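Local coordinates for protein putative alpha-ketoglutarate-dependent taurine dioxygenase (Burkholderia xenovorans, PDB 5HSX) that probably acts as an iron(II)- and 2-oxoglutarate-dependent dioxygenase of the TfdA/TauD family, although its substrate is not established, at residues P133-L138 and V263-N268; E70-F75 and Y289-V294; H204-V209 and L218-S223. All blocks are in the same frame, centred on the assembly; numbering follows the deposited sequence.

Interaction 1 of 3, residues P133-L138 and V263-N268; sequences PWASIL and VAFWDN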
loop_
_atom_site.group_PDB
_atom_site.type_symbol
_atom_site.label_atom_id
_atom_site.label_comp_id
_atom_site.label_asym_id
_atom_site.label_seq_id
_atom_site.Cartn_x
_atom_site.Cartn_y
_atom_site.Cartn_z
ATOM N N PRO B 133 9.576 -13.092 18.482
ATOM C CA PRO B 133 8.460 -12.625 19.317
ATOM C C PRO B 133 7.135 -12.850 18.603
ATOM O O PRO B 133 7.028 -12.673 17.388
ATOM C CB PRO B 133 8.751 -11.128 19.504
ATOM C CG PRO B 133 9.621 -10.767 18.335
ATOM C CD PRO B 133 10.478 -11.987 18.104
ATOM N N TRP B 134 6.121 -13.271 19.358
ATOM C CA TRP B 134 4.862 -13.566 18.688
ATOM C C TRP B 134 4.049 -12.315 18.378
ATOM O O TRP B 134 3.197 -12.361 17.485
ATOM C CB TRP B 134 4.039 -14.565 19.512
ATOM C CG TRP B 134 3.274 -14.021 20.685
ATOM C CD1 TRP B 134 3.676 -13.994 22.000
ATOM C CD2 TRP B 134 1.943 -13.494 20.661
ATOM N NE1 TRP B 134 2.674 -13.467 22.789
ATOM C CE2 TRP B 134 1.604 -13.148 21.990
ATOM C CE3 TRP B 134 0.999 -13.285 19.644
ATOM C CZ2 TRP B 134 0.367 -12.596 22.324
ATOM C CZ3 TRP B 134 -0.228 -12.734 19.980
ATOM C CH2 TRP B 134 -0.530 -12.391 21.310
ATOM N N ALA B 135 4.298 -11.203 19.070
ATOM C CA ALA B 135 3.511 -9.998 18.844
ATOM C C ALA B 135 4.324 -8.784 19.244
ATOM O O ALA B 135 5.265 -8.874 20.039
ATOM C CB ALA B 135 2.200 -10.013 19.642
ATOM N N SER B 136 3.924 -7.635 18.709
ATOM C CA SER B 136 4.487 -6.366 19.141
ATOM C C SER B 136 3.358 -5.363 19.328
ATOM O O SER B 136 2.318 -5.445 18.667
ATOM C CB SER B 136 5.515 -5.827 18.132
ATOM O OG SER B 136 6.271 -6.881 17.548
ATOM N N ILE B 137 3.582 -4.409 20.228
ATOM C CA ILE B 137 2.635 -3.340 20.512
ATOM C C ILE B 137 3.386 -2.025 20.379
ATOM O O ILE B 137 4.262 -1.719 21.198
ATOM C CB ILE B 137 2.011 -3.481 21.907
ATOM C CG1 ILE B 137 1.244 -4.801 21.994
ATOM C CG2 ILE B 137 1.109 -2.276 22.210
ATOM C CD1 ILE B 137 0.937 -5.236 23.378
ATOM N N LEU B 138 3.043 -1.246 19.356
ATOM C CA LEU B 138 3.752 -0.023 18.999
ATOM C C LEU B 138 2.822 1.164 19.214
ATOM O O LEU B 138 1.723 1.192 18.650
ATOM C CB LEU B 138 4.199 -0.100 17.539
ATOM C CG LEU B 138 4.911 1.087 16.902
ATOM C CD1 LEU B 138 6.232 1.358 17.596
ATOM C CD2 LEU B 138 5.110 0.783 15.409
ATOM N N VAL B 263 -2.164 3.189 18.537
ATOM C CA VAL B 263 -1.492 1.960 18.947
ATOM C C VAL B 263 -1.743 0.910 17.876
ATOM O O VAL B 263 -2.871 0.760 17.400
ATOM C CB VAL B 263 -1.993 1.458 20.321
ATOM C CG1 VAL B 263 -1.252 0.170 20.730
ATOM C CG2 VAL B 263 -1.830 2.539 21.390
ATOM N N ALA B 264 -0.690 0.189 17.491
ATOM C CA ALA B 264 -0.795 -0.957 16.599
ATOM C C ALA B 264 -0.328 -2.201 17.341
ATOM O O ALA B 264 0.736 -2.190 17.968
ATOM C CB ALA B 264 0.042 -0.748 15.329
ATOM N N PHE B 265 -1.125 -3.268 17.261
ATOM C CA PHE B 265 -0.894 -4.520 17.984
ATOM C C PHE B 265 -0.988 -5.620 16.935
ATOM O O PHE B 265 -2.074 -5.867 16.400
ATOM C CB PHE B 265 -1.959 -4.676 19.080
ATOM C CG PHE B 265 -1.798 -5.876 20.006
ATOM C CD1 PHE B 265 -0.710 -6.737 19.944
ATOM C CD2 PHE B 265 -2.773 -6.112 20.966
ATOM C CE1 PHE B 265 -0.603 -7.807 20.829
ATOM C CE2 PHE B 265 -2.677 -7.180 21.848
ATOM C CZ PHE B 265 -1.591 -8.034 21.776
ATOM N N TRP B 266 0.136 -6.251 16.585
ATOM C CA TRP B 266 0.101 -7.207 15.484
ATOM C C TRP B 266 0.670 -8.562 15.879
ATOM O O TRP B 266 1.509 -8.677 16.777
ATOM C CB TRP B 266 0.835 -6.696 14.235
ATOM C CG TRP B 266 2.321 -6.493 14.338
ATOM C CD1 TRP B 266 3.296 -7.390 14.002
ATOM C CD2 TRP B 266 2.998 -5.287 14.714
ATOM N NE1 TRP B 266 4.539 -6.825 14.180
ATOM C CE2 TRP B 266 4.384 -5.535 14.612
ATOM C CE3 TRP B 266 2.568 -4.030 15.146
ATOM C CZ2 TRP B 266 5.347 -4.565 14.923
ATOM C CZ3 TRP B 266 3.528 -3.062 15.447
ATOM C CH2 TRP B 266 4.900 -3.344 15.343
ATOM N N ASP B 267 0.184 -9.583 15.173
ATOM C CA ASP B 267 0.544 -10.983 15.395
ATOM C C ASP B 267 1.657 -11.327 14.409
ATOM O O ASP B 267 1.404 -11.541 13.222
ATOM C CB ASP B 267 -0.678 -11.882 15.205
ATOM C CG ASP B 267 -0.390 -13.347 15.517
ATOM O OD1 ASP B 267 0.797 -13.718 15.649
ATOM O OD2 ASP B 267 -1.355 -14.133 15.608
ATOM N N ASN B 268 2.895 -11.387 14.911
ATOM C CA ASN B 268 4.061 -11.706 14.090
ATOM C C ASN B 268 4.058 -13.130 13.557
ATOM O O ASN B 268 4.874 -13.451 12.689
ATOM C CB ASN B 268 5.341 -11.517 14.892
ATOM C CG ASN B 268 5.708 -10.083 15.065
ATOM O OD1 ASN B 268 5.825 -9.335 14.087
ATOM N ND2 ASN B 268 5.906 -9.675 16.316
#
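Ser136 and Trp266 face each other as a hydrogen-bonded antiparallel pair: Trp266 N gives its hydrogen to Ser136 O at 3.1 Å, and Ser136 N returns a longer bond to Trp266 O. Leu138 and Ala264 form the next such pair, with Leu138 N to Ala264 O at 2.9 Å and an N-H...O angle of 172°. Beyond the paired strands, Asn268 N reaches Trp134 O at 2.8 Å, lying 40° above the carbonyl plane. The side-chain ND2 of Asn268 donates to Ser136 OG at 3.1 Å, the hydroxyl almost in the amide plane. Ser136 OG also bonds weakly to Asp125, which with His123, His273 and Asn323 binds the sodium ion; His123, Asp125 and His273 fit the His-X-Asp...His triad of this family, so sodium probably occupies the site of the catalytic iron(II). Strands 135-140 and 263-267 are neighbours inside the seven-stranded mixed sheet, part of the double-stranded beta-helix (jelly-roll) core of TauD-like dioxygenases. Apolar contacts divide between its two faces. On the one bearing Ser136 and Trp266, Trp266 CG stands between the backbone N and carbonyl carbon (chi1 65°); the indole receives Ser136 CB over its six-membered ring, 3.8 Å from the centroid, while Leu138 CB meets the edge at CZ3. Trp152 and His273 also meet this indole. On the other face Ile137 and Phe265 run side by side, Ile137 CG1 over the phenyl ring, 3.4 Å from Phe265 CD1, and Ala135 CB at the ring edge. Helix 44-57 packs on this side through Leu54. At the Asp267 end of this face, the carboxylate stands perpendicular to the Trp134 indole, Asp267 OD1 4.0 Å from Trp134 CE3; OD1 is paired with Arg269 and OD2 bonded to His210.

Interaction 2 of 3, residues E70-F75 and Y289-V294; sequences EQHVAF and YRTTLV. With EDO (1,2-ethanediol), chain S.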
loop_
_atom_site.group_PDB
_atom_site.type_symbol
_atom_site.label_atom_id
_atom_site.label_comp_id
_atom_site.label_asym_id
_atom_site.label_seq_id
_atom_site.Cartn_x
_atom_site.Cartn_y
_atom_site.Cartn_z
ATOM N N GLU B 70 4.741 2.949 31.695
ATOM C CA GLU B 70 4.184 1.966 32.620
ATOM C C GLU B 70 2.845 1.433 32.129
ATOM O O GLU B 70 2.582 0.228 32.217
ATOM C CB GLU B 70 4.029 2.570 34.017
ATOM C CG GLU B 70 5.336 2.773 34.766
ATOM C CD GLU B 70 6.019 4.089 34.425
ATOM O OE1 GLU B 70 5.628 4.743 33.429
ATOM O OE2 GLU B 70 6.948 4.474 35.167
ATOM N N GLN B 71 1.982 2.313 31.616
ATOM C CA GLN B 71 0.688 1.856 31.121
ATOM C C GLN B 71 0.849 0.995 29.876
ATOM O O GLN B 71 0.127 0.009 29.699
ATOM C CB GLN B 71 -0.221 3.053 30.845
ATOM C CG GLN B 71 -0.733 3.721 32.119
ATOM C CD GLN B 71 -1.217 5.147 31.884
ATOM O OE1 GLN B 71 -0.922 5.758 30.853
ATOM N NE2 GLN B 71 -1.961 5.684 32.848
ATOM N N HIS B 72 1.800 1.351 29.010
ATOM C CA HIS B 72 2.087 0.553 27.822
ATOM C C HIS B 72 2.546 -0.851 28.211
ATOM O O HIS B 72 2.077 -1.853 27.655
ATOM C CB HIS B 72 3.142 1.295 26.987
ATOM C CG HIS B 72 3.466 0.667 25.665
ATOM N ND1 HIS B 72 4.298 1.282 24.749
ATOM C CD2 HIS B 72 3.087 -0.504 25.100
ATOM C CE1 HIS B 72 4.415 0.516 23.679
ATOM N NE2 HIS B 72 3.692 -0.574 23.868
ATOM N N VAL B 73 3.455 -0.945 29.182
ATOM C CA VAL B 73 3.914 -2.254 29.640
ATOM C C VAL B 73 2.771 -3.019 30.293
ATOM O O VAL B 73 2.591 -4.220 30.050
ATOM C CB VAL B 73 5.114 -2.099 30.596
ATOM C CG1 VAL B 73 5.420 -3.423 31.309
ATOM C CG2 VAL B 73 6.335 -1.602 29.827
ATOM N N ALA B 74 1.977 -2.338 31.127
ATOM C CA ALA B 74 0.880 -3.013 31.819
ATOM C C ALA B 74 -0.145 -3.563 30.834
ATOM O O ALA B 74 -0.651 -4.678 31.012
ATOM C CB ALA B 74 0.214 -2.061 32.813
ATOM N N PHE B 75 -0.461 -2.797 29.787
ATOM C CA PHE B 75 -1.364 -3.310 28.763
ATOM C C PHE B 75 -0.782 -4.544 28.094
ATOM O O PHE B 75 -1.484 -5.541 27.891
ATOM C CB PHE B 75 -1.650 -2.237 27.713
ATOM C CG PHE B 75 -2.372 -2.757 26.491
ATOM C CD1 PHE B 75 -3.737 -3.001 26.527
ATOM C CD2 PHE B 75 -1.688 -2.994 25.307
ATOM C CE1 PHE B 75 -4.409 -3.475 25.402
ATOM C CE2 PHE B 75 -2.355 -3.475 24.177
ATOM C CZ PHE B 75 -3.719 -3.713 24.233
ATOM N N TYR B 289 7.084 4.153 20.633
ATOM C CA TYR B 289 7.654 3.204 21.581
ATOM C C TYR B 289 7.014 1.850 21.351
ATOM O O TYR B 289 5.820 1.767 21.048
ATOM C CB TYR B 289 7.446 3.649 23.034
ATOM C CG TYR B 289 8.150 4.940 23.343
ATOM C CD1 TYR B 289 9.506 4.959 23.663
ATOM C CD2 TYR B 289 7.467 6.148 23.292
ATOM C CE1 TYR B 289 10.163 6.164 23.934
ATOM C CE2 TYR B 289 8.108 7.344 23.563
ATOM C CZ TYR B 289 9.450 7.344 23.883
ATOM O OH TYR B 289 10.072 8.539 24.147
ATOM N N ARG B 290 7.818 0.793 21.482
ATOM C CA ARG B 290 7.384 -0.556 21.168
ATOM C C ARG B 290 7.684 -1.480 22.338
ATOM O O ARG B 290 8.724 -1.362 22.992
ATOM C CB ARG B 290 8.064 -1.102 19.893
ATOM C CG ARG B 290 7.736 -2.570 19.627
ATOM C CD ARG B 290 8.229 -3.120 18.292
ATOM N NE ARG B 290 9.552 -2.657 17.895
ATOM C CZ ARG B 290 10.706 -3.130 18.359
ATOM N NH1 ARG B 290 10.728 -4.083 19.276
ATOM N NH2 ARG B 290 11.850 -2.638 17.908
ATOM N N THR B 291 6.752 -2.378 22.608
ATOM C CA THR B 291 7.006 -3.546 23.437
ATOM C C THR B 291 6.793 -4.772 22.564
ATOM O O THR B 291 6.083 -4.712 21.554
ATOM C CB THR B 291 6.068 -3.594 24.644
ATOM O OG1 THR B 291 4.712 -3.600 24.181
ATOM C CG2 THR B 291 6.288 -2.383 25.555
ATOM N N THR B 292 7.429 -5.889 22.920
ATOM C CA THR B 292 7.159 -7.112 22.179
ATOM C C THR B 292 7.025 -8.269 23.158
ATOM O O THR B 292 7.539 -8.230 24.282
ATOM C CB THR B 292 8.218 -7.426 21.085
ATOM O OG1 THR B 292 9.351 -8.080 21.643
ATOM C CG2 THR B 292 8.697 -6.158 20.373
ATOM N N LEU B 293 6.290 -9.280 22.726
ATOM C CA LEU B 293 5.923 -10.410 23.564
ATOM C C LEU B 293 6.703 -11.644 23.134
ATOM O O LEU B 293 6.784 -11.943 21.937
ATOM C CB LEU B 293 4.418 -10.664 23.485
ATOM C CG LEU B 293 3.527 -9.470 23.850
ATOM C CD1 LEU B 293 2.052 -9.852 23.760
ATOM C CD2 LEU B 293 3.857 -8.944 25.242
ATOM N N VAL B 294 7.252 -12.361 24.120
ATOM C CA VAL B 294 8.088 -13.536 23.868
ATOM C C VAL B 294 7.279 -14.622 23.171
ATOM O O VAL B 294 6.176 -14.970 23.606
ATOM C CB VAL B 294 8.673 -14.044 25.200
ATOM C CG1 VAL B 294 9.480 -15.333 25.006
ATOM C CG2 VAL B 294 9.527 -12.951 25.863
HETATM C C1 EDO S . 6.010 7.867 30.672
HETATM O O1 EDO S . 6.739 7.215 31.720
HETATM C C2 EDO S . 6.918 8.091 29.470
HETATM O O2 EDO S . 6.135 8.284 28.288
#
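Tyr289 meets His72 through its backbone carbonyl, Tyr289 O lying 3.2 Å from His72 CE1 at the edge of the imidazole and near its plane. This is a helix-on-sheet contact: helix 69-77 rests on strand 287-293 of the large mixed sheet in the TauD-type fold. The short segments run in nearly the same direction, 23° apart, with their axes 9.2 Å from each other. His72 supplies most of the helix side; its CG is anti to the backbone N (chi1 -175°), and the ring extends from the helix to the strand. The phenol of Tyr289 leads away from this helix segment and forms an edge-to-face pair with His69. At Arg290 the contact is with the backbone, CA standing 4.0 Å from His72 CE1, while the side chain leaves in another direction and its guanidinium bonds to Val320 O near the C-terminal end of the chain. Thr291 is the main strand partner, meeting His72 tip to tip. Its methyl CG2 lies over the imidazole, 3.8 Å from the ring centroid and 19° off the normal, a CH-pi contact displaced toward the NE2-CD2 rim. The imidazole is fixed by polar partners as well: ND1 is bonded to Arg139 and NE2 to Ile137 O, both residues of the adjoining strand 135-140. Thr291 OG1 is bonded to the hydroxyl of Ser76, one turn along the helix from His72. Val73, the next residue of the helix, adds a looser apolar touch to the same threonine methyl, Val73 CG2 4.3 Å from Thr291 CG2.

Interaction 3 of 3, residues H204-V209 and L218-S223; sequences HPLVRV and LYVSPS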
loop_
_atom_site.group_PDB
_atom_site.type_symbol
_atom_site.label_atom_id
_atom_site.label_comp_id
_atom_site.label_asym_id
_atom_site.label_seq_id
_atom_site.Cartn_x
_atom_site.Cartn_y
_atom_site.Cartn_z
ATOM N N HIS B 204 14.227 -21.980 9.723
ATOM C CA HIS B 204 12.790 -21.964 9.988
ATOM C C HIS B 204 12.039 -22.740 8.918
ATOM O O HIS B 204 12.516 -22.850 7.781
ATOM C CB HIS B 204 12.242 -20.527 10.002
ATOM C CG HIS B 204 12.569 -19.758 11.239
ATOM N ND1 HIS B 204 12.168 -20.156 12.496
ATOM C CD2 HIS B 204 13.236 -18.590 11.406
ATOM C CE1 HIS B 204 12.585 -19.271 13.389
ATOM N NE2 HIS B 204 13.229 -18.306 12.751
ATOM N N PRO B 205 10.850 -23.259 9.231
ATOM C CA PRO B 205 9.972 -23.747 8.164
ATOM C C PRO B 205 9.567 -22.593 7.264
ATOM O O PRO B 205 9.389 -21.461 7.721
ATOM C CB PRO B 205 8.765 -24.310 8.923
ATOM C CG PRO B 205 8.713 -23.469 10.167
ATOM C CD PRO B 205 10.161 -23.236 10.539
ATOM N N LEU B 206 9.433 -22.878 5.970
ATOM C CA LEU B 206 8.869 -21.855 5.100
ATOM C C LEU B 206 7.377 -21.675 5.349
ATOM O O LEU B 206 6.831 -20.618 5.033
ATOM C CB LEU B 206 9.112 -22.207 3.627
ATOM C CG LEU B 206 9.943 -21.242 2.796
ATOM C CD1 LEU B 206 11.315 -21.039 3.425
ATOM C CD2 LEU B 206 10.054 -21.785 1.368
ATOM N N VAL B 207 6.710 -22.691 5.899
ATOM C CA VAL B 207 5.302 -22.615 6.258
ATOM C C VAL B 207 5.196 -22.810 7.766
ATOM O O VAL B 207 5.552 -23.878 8.288
ATOM C CB VAL B 207 4.468 -23.665 5.507
ATOM C CG1 VAL B 207 3.015 -23.595 5.939
ATOM C CG2 VAL B 207 4.607 -23.464 4.001
ATOM N N ARG B 208 4.732 -21.780 8.473
ATOM C CA ARG B 208 4.626 -21.848 9.927
ATOM C C ARG B 208 3.191 -22.151 10.336
ATOM O O ARG B 208 2.269 -21.413 9.971
ATOM C CB ARG B 208 5.080 -20.546 10.595
ATOM C CG ARG B 208 4.948 -20.656 12.118
ATOM C CD ARG B 208 5.456 -19.426 12.902
ATOM N NE ARG B 208 5.364 -19.738 14.333
ATOM C CZ ARG B 208 5.795 -18.957 15.324
ATOM N NH1 ARG B 208 6.366 -17.789 15.055
ATOM N NH2 ARG B 208 5.646 -19.353 16.586
ATOM N N VAL B 209 3.014 -23.208 11.126
ATOM C CA VAL B 209 1.689 -23.563 11.623
ATOM C C VAL B 209 1.374 -22.738 12.864
ATOM O O VAL B 209 2.048 -22.860 13.893
ATOM C CB VAL B 209 1.598 -25.064 11.920
ATOM C CG1 VAL B 209 0.214 -25.386 12.430
ATOM C CG2 VAL B 209 1.923 -25.851 10.652
ATOM N N LEU B 218 2.651 -18.225 5.323
ATOM C CA LEU B 218 3.788 -18.231 4.405
ATOM C C LEU B 218 4.892 -17.402 5.059
ATOM O O LEU B 218 4.904 -16.170 4.979
ATOM C CB LEU B 218 3.366 -17.690 3.036
ATOM C CG LEU B 218 4.346 -17.735 1.865
ATOM C CD1 LEU B 218 4.885 -19.147 1.675
ATOM C CD2 LEU B 218 3.656 -17.237 0.582
ATOM N N TYR B 219 5.815 -18.089 5.739
ATOM C CA TYR B 219 6.689 -17.475 6.743
ATOM C C TYR B 219 7.993 -17.020 6.089
ATOM O O TYR B 219 9.079 -17.502 6.394
ATOM C CB TYR B 219 6.949 -18.486 7.861
ATOM C CG TYR B 219 7.398 -17.922 9.193
ATOM C CD1 TYR B 219 6.572 -17.081 9.923
ATOM C CD2 TYR B 219 8.628 -18.277 9.739
ATOM C CE1 TYR B 219 6.967 -16.580 11.165
ATOM C CE2 TYR B 219 9.034 -17.781 10.977
ATOM C CZ TYR B 219 8.197 -16.935 11.685
ATOM O OH TYR B 219 8.582 -16.455 12.925
ATOM N N VAL B 220 7.877 -16.039 5.186
ATOM C CA VAL B 220 8.958 -15.750 4.248
ATOM C C VAL B 220 9.658 -14.422 4.535
ATOM O O VAL B 220 10.442 -13.966 3.697
ATOM C CB VAL B 220 8.475 -15.797 2.787
ATOM C CG1 VAL B 220 8.100 -17.228 2.385
ATOM C CG2 VAL B 220 7.292 -14.842 2.553
ATOM N N SER B 221 9.414 -13.804 5.703
ATOM C CA SER B 221 10.151 -12.662 6.272
ATOM C C SER B 221 11.217 -12.074 5.338
ATOM O O SER B 221 12.410 -12.381 5.496
ATOM C CB SER B 221 10.802 -13.108 7.589
ATOM O OG SER B 221 11.267 -11.994 8.328
ATOM N N PRO B 222 10.844 -11.219 4.370
ATOM C CA PRO B 222 11.766 -10.949 3.249
ATOM C C PRO B 222 13.086 -10.292 3.640
ATOM O O PRO B 222 14.098 -10.547 2.972
ATOM C CB PRO B 222 10.929 -10.044 2.316
ATOM C CG PRO B 222 9.506 -10.541 2.563
ATOM C CD PRO B 222 9.471 -10.770 4.066
ATOM N N SER B 223 13.131 -9.470 4.689
ATOM C CA SER B 223 14.411 -8.852 5.040
ATOM C C SER B 223 15.423 -9.846 5.597
ATOM O O SER B 223 16.630 -9.589 5.520
ATOM C CB SER B 223 14.219 -7.737 6.067
ATOM O OG SER B 223 13.496 -6.669 5.516
HETATM O O HOH W 1 11.007 -19.403 6.713
#
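Tyr219 N donates to Leu206 O at 2.8 Å with an N-H...O angle of 155°, the direct hydrogen bond between the two segments. It lies in a beta-hairpin of strands 200-209 and 216-218, at the break where Leu206 interrupts the first strand; Val207 and Leu218 form a non-hydrogen-bonded antiparallel pair just beyond. Tyr219 is the centre of an inverse gamma turn, which takes the chain out of strand 216-218 into the loop before strand 225-228. A water reinforces the join, donating to Pro205 O at 2.8 Å and to Tyr219 O at 2.7 Å, so N-H and C=O of Tyr219 are both tied to the Pro205-Leu206 break, one directly and one through the water. The phenol ring carries most of the side-chain contact, with CG anti to the backbone N (chi1 -159°). Its edge is turned to the face of His204: the ring planes stand at 85°, and Tyr219 CE2 lies above the imidazole, 4.1 Å from His204 CG and offset toward the rim. The imidazole is itself held by a bond from ND1 to Ser306 OG and pairs edge-to-face with His177. One face of the tyrosine ring receives the aliphatic part of Arg208, whose chain is extended from CG to NE and lies alongside the phenol. Arg208 CB touches CG and CD1 of the ring, while its CD sits 3.9 Å from the ring centroid in a CH-pi contact. The guanidinium plane stands nearly perpendicular to the ring plane, with NH1 near the hydroxyl end. Apart from this aromatic group, Leu206 and Val220 join in a hydrophobic patch with Leu225, between the broken strand and strand 225-228, where Leu206 CG is 4.4 Å from Val220 CG1.

From the N terminus, helix 69-77 comes first, and its partner strand 287-293 arrives more than 200 residues later, so interaction 2 closes the longest loop. Within it, interaction 1 joins strand 135-140 to strand 263-267, and within that loop interaction 3 closes a short return between 204-209 and 218-223; the three are nested and none cross. Interactions 1 and 2 share the large mixed sheet: strand 135-140 lies between strands 263-267 and 287-293, with Ile137 N 2.8 Å from Thr291 O. Interaction 3 belongs to a different, antiparallel sheet, its centre about 17 Å from that of interaction 1, and touches it where Tyr219 packs against Asn268.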